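Local coordinates for galactose mutarotase-like protein (Clostridium acetobutylicum, PDB 3OS7) that probably binds carbohydrate and may interconvert the alpha and beta anomers of an aldose sugar, at residues L74-P80 against L180-S186. Sequence-based numbering, arbitrary orientation.
Sequences LPVLFPP and LSVGYHS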
loop_
_atom_site.group_PDB
_atom_site.type_symbol
_atom_site.label_atom_id
_atom_site.label_comp_id
_atom_site.label_asym_id
_atom_site.label_seq_id
_atom_site.Cartn_x
_atom_site.Cartn_y
_atom_site.Cartn_z
ATOM N N LEU A 74 0.476 1.932 6.171
ATOM C CA LEU A 74 0.905 1.234 4.953
ATOM C C LEU A 74 0.678 -0.285 5.117
ATOM O O LEU A 74 1.602 -1.028 5.485
ATOM C CB LEU A 74 2.382 1.533 4.668
ATOM C CG LEU A 74 2.768 2.987 4.379
ATOM C CD1 LEU A 74 4.259 3.135 4.185
ATOM C CD2 LEU A 74 2.027 3.463 3.122
ATOM N N PRO A 75 -0.549 -0.746 4.883
ATOM C CA PRO A 75 -0.888 -2.172 4.979
ATOM C C PRO A 75 -0.476 -2.940 3.736
ATOM O O PRO A 75 -1.022 -2.725 2.659
ATOM C CB PRO A 75 -2.416 -2.170 5.106
ATOM C CG PRO A 75 -2.803 -0.693 5.184
ATOM C CD PRO A 75 -1.729 0.047 4.507
ATOM N N VAL A 76 0.438 -3.896 3.895
ATOM C CA VAL A 76 0.867 -4.700 2.755
ATOM C C VAL A 76 -0.131 -5.822 2.432
ATOM O O VAL A 76 -0.573 -6.565 3.302
ATOM C CB VAL A 76 2.307 -5.215 2.945
ATOM C CG1 VAL A 76 2.385 -6.208 4.064
ATOM C CG2 VAL A 76 2.863 -5.779 1.637
ATOM N N LEU A 77 -0.441 -5.967 1.144
ATOM C CA LEU A 77 -1.491 -6.876 0.694
ATOM C C LEU A 77 -0.906 -7.990 -0.161
ATOM O O LEU A 77 -0.079 -7.723 -1.040
ATOM C CB LEU A 77 -2.518 -6.126 -0.141
ATOM C CG LEU A 77 -3.074 -4.847 0.438
ATOM C CD1 LEU A 77 -3.998 -4.141 -0.549
ATOM C CD2 LEU A 77 -3.826 -5.157 1.782
ATOM N N PHE A 78 -1.389 -9.203 0.056
ATOM C CA PHE A 78 -0.956 -10.401 -0.672
ATOM C C PHE A 78 -2.090 -11.416 -0.618
ATOM O O PHE A 78 -2.198 -12.155 0.367
ATOM C CB PHE A 78 0.302 -10.970 -0.008
ATOM C CG PHE A 78 0.897 -12.211 -0.695
ATOM C CD1 PHE A 78 1.175 -12.218 -2.053
ATOM C CD2 PHE A 78 1.234 -13.334 0.048
ATOM C CE1 PHE A 78 1.726 -13.306 -2.667
ATOM C CE2 PHE A 78 1.805 -14.441 -0.551
ATOM C CZ PHE A 78 2.045 -14.445 -1.919
ATOM N N PRO A 79 -2.981 -11.424 -1.616
ATOM C CA PRO A 79 -3.021 -10.571 -2.792
ATOM C C PRO A 79 -3.736 -9.259 -2.455
ATOM O O PRO A 79 -4.574 -9.252 -1.557
ATOM C CB PRO A 79 -3.884 -11.365 -3.748
ATOM C CG PRO A 79 -4.877 -12.053 -2.847
ATOM C CD PRO A 79 -4.126 -12.360 -1.590
ATOM N N PRO A 80 -3.453 -8.176 -3.187
ATOM C CA PRO A 80 -4.279 -6.981 -3.045
ATOM C C PRO A 80 -5.670 -7.215 -3.620
ATOM O O PRO A 80 -5.826 -7.726 -4.708
ATOM C CB PRO A 80 -3.524 -5.927 -3.863
ATOM C CG PRO A 80 -2.858 -6.693 -4.913
ATOM C CD PRO A 80 -2.521 -8.052 -4.330
ATOM N N LEU A 180 1.874 -14.769 -7.586
ATOM C CA LEU A 180 2.325 -13.535 -6.970
ATOM C C LEU A 180 1.489 -12.346 -7.439
ATOM O O LEU A 180 1.383 -12.068 -8.640
ATOM C CB LEU A 180 3.775 -13.260 -7.364
ATOM C CG LEU A 180 4.396 -11.968 -6.822
ATOM C CD1 LEU A 180 4.709 -12.087 -5.350
ATOM C CD2 LEU A 180 5.642 -11.687 -7.620
ATOM N N SER A 181 0.935 -11.643 -6.469
ATOM C CA SER A 181 0.315 -10.335 -6.686
ATOM C C SER A 181 0.422 -9.618 -5.343
ATOM O O SER A 181 0.118 -10.193 -4.308
ATOM C CB SER A 181 -1.111 -10.518 -7.123
ATOM O OG SER A 181 -1.767 -9.291 -7.307
ATOM N N VAL A 182 0.930 -8.408 -5.373
ATOM C CA VAL A 182 1.257 -7.651 -4.180
ATOM C C VAL A 182 0.681 -6.242 -4.331
ATOM O O VAL A 182 0.638 -5.695 -5.428
ATOM C CB VAL A 182 2.791 -7.509 -4.014
ATOM C CG1 VAL A 182 3.155 -6.676 -2.736
ATOM C CG2 VAL A 182 3.458 -8.861 -3.965
ATOM N N GLY A 183 0.339 -5.618 -3.212
ATOM C CA GLY A 183 -0.041 -4.225 -3.224
ATOM C C GLY A 183 -0.072 -3.667 -1.819
ATOM O O GLY A 183 0.382 -4.317 -0.871
ATOM N N TYR A 184 -0.565 -2.428 -1.714
ATOM C CA TYR A 184 -0.720 -1.778 -0.441
ATOM C C TYR A 184 -2.062 -1.093 -0.355
ATOM O O TYR A 184 -2.559 -0.563 -1.328
ATOM C CB TYR A 184 0.328 -0.718 -0.224
ATOM C CG TYR A 184 1.652 -1.246 0.234
ATOM C CD1 TYR A 184 2.591 -1.689 -0.663
ATOM C CD2 TYR A 184 1.971 -1.268 1.589
ATOM C CE1 TYR A 184 3.792 -2.175 -0.233
ATOM C CE2 TYR A 184 3.148 -1.748 2.030
ATOM C CZ TYR A 184 4.087 -2.176 1.125
ATOM O OH TYR A 184 5.305 -2.653 1.582
ATOM N N HIS A 185 -2.621 -1.071 0.851
ATOM C CA HIS A 185 -3.890 -0.382 1.093
ATOM C C HIS A 185 -3.642 0.975 1.767
ATOM O O HIS A 185 -4.328 1.356 2.713
ATOM C CB HIS A 185 -4.737 -1.284 1.952
ATOM C CG HIS A 185 -6.201 -1.034 1.853
ATOM N ND1 HIS A 185 -6.780 0.139 2.280
ATOM C CD2 HIS A 185 -7.217 -1.827 1.435
ATOM C CE1 HIS A 185 -8.093 0.069 2.113
ATOM N NE2 HIS A 185 -8.384 -1.114 1.598
ATOM N N SER A 186 -2.690 1.722 1.226
ATOM C CA SER A 186 -2.127 2.887 1.903
ATOM C C SER A 186 -3.162 3.980 2.233
ATOM O O SER A 186 -3.911 4.429 1.359
ATOM C CB SER A 186 -1.022 3.458 1.012
ATOM O OG SER A 186 -0.170 2.405 0.582
#
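Leu77 and Gly183 form a hydrogen-bonded antiparallel pair in the beta-supersandwich of the galactose mutarotase-like fold. Leu77 N donates to Gly183 O at 2.7 Å, and Gly183 N returns a bond to Leu77 O at 3.1 Å. A third bond runs from His185 N to Pro75 O at 2.9 Å. The short strand 76-77 is thus held along strand 178-189, which pairs with strand 297-303 as well. Val76 and Tyr184 form the neighbouring non-hydrogen-bonded pair. Val76 CA and CG2 lie over one face of the Tyr184 ring, with CA 4.2 Å from the ring centroid. Tyr184 OH is hydrogen-bonded to Thr168. On the opposite face from Val76 and Tyr184, Leu77 CD1 packs on His185 CB at 3.9 Å. NE2 of His185 binds a tartaric acid molecule, probably from crystallisation, which may mark the sugar pocket. A cis peptide bond between Phe78 and Pro79 turns the chain, and Pro80 then packs over Val182 and Gly183. With chi1 at -178°, the Phe78 side chain points away from its own backbone N, and the ring edge reaches Ser181 O while CE1 nears Leu180 CD1. Ser181 O is buried without a hydrogen-bond partner; Phe78 CD1 meets it in the plane of the ring at 3.2 Å, and Pro79 CA lies 3.5 Å from the same Ser181 O.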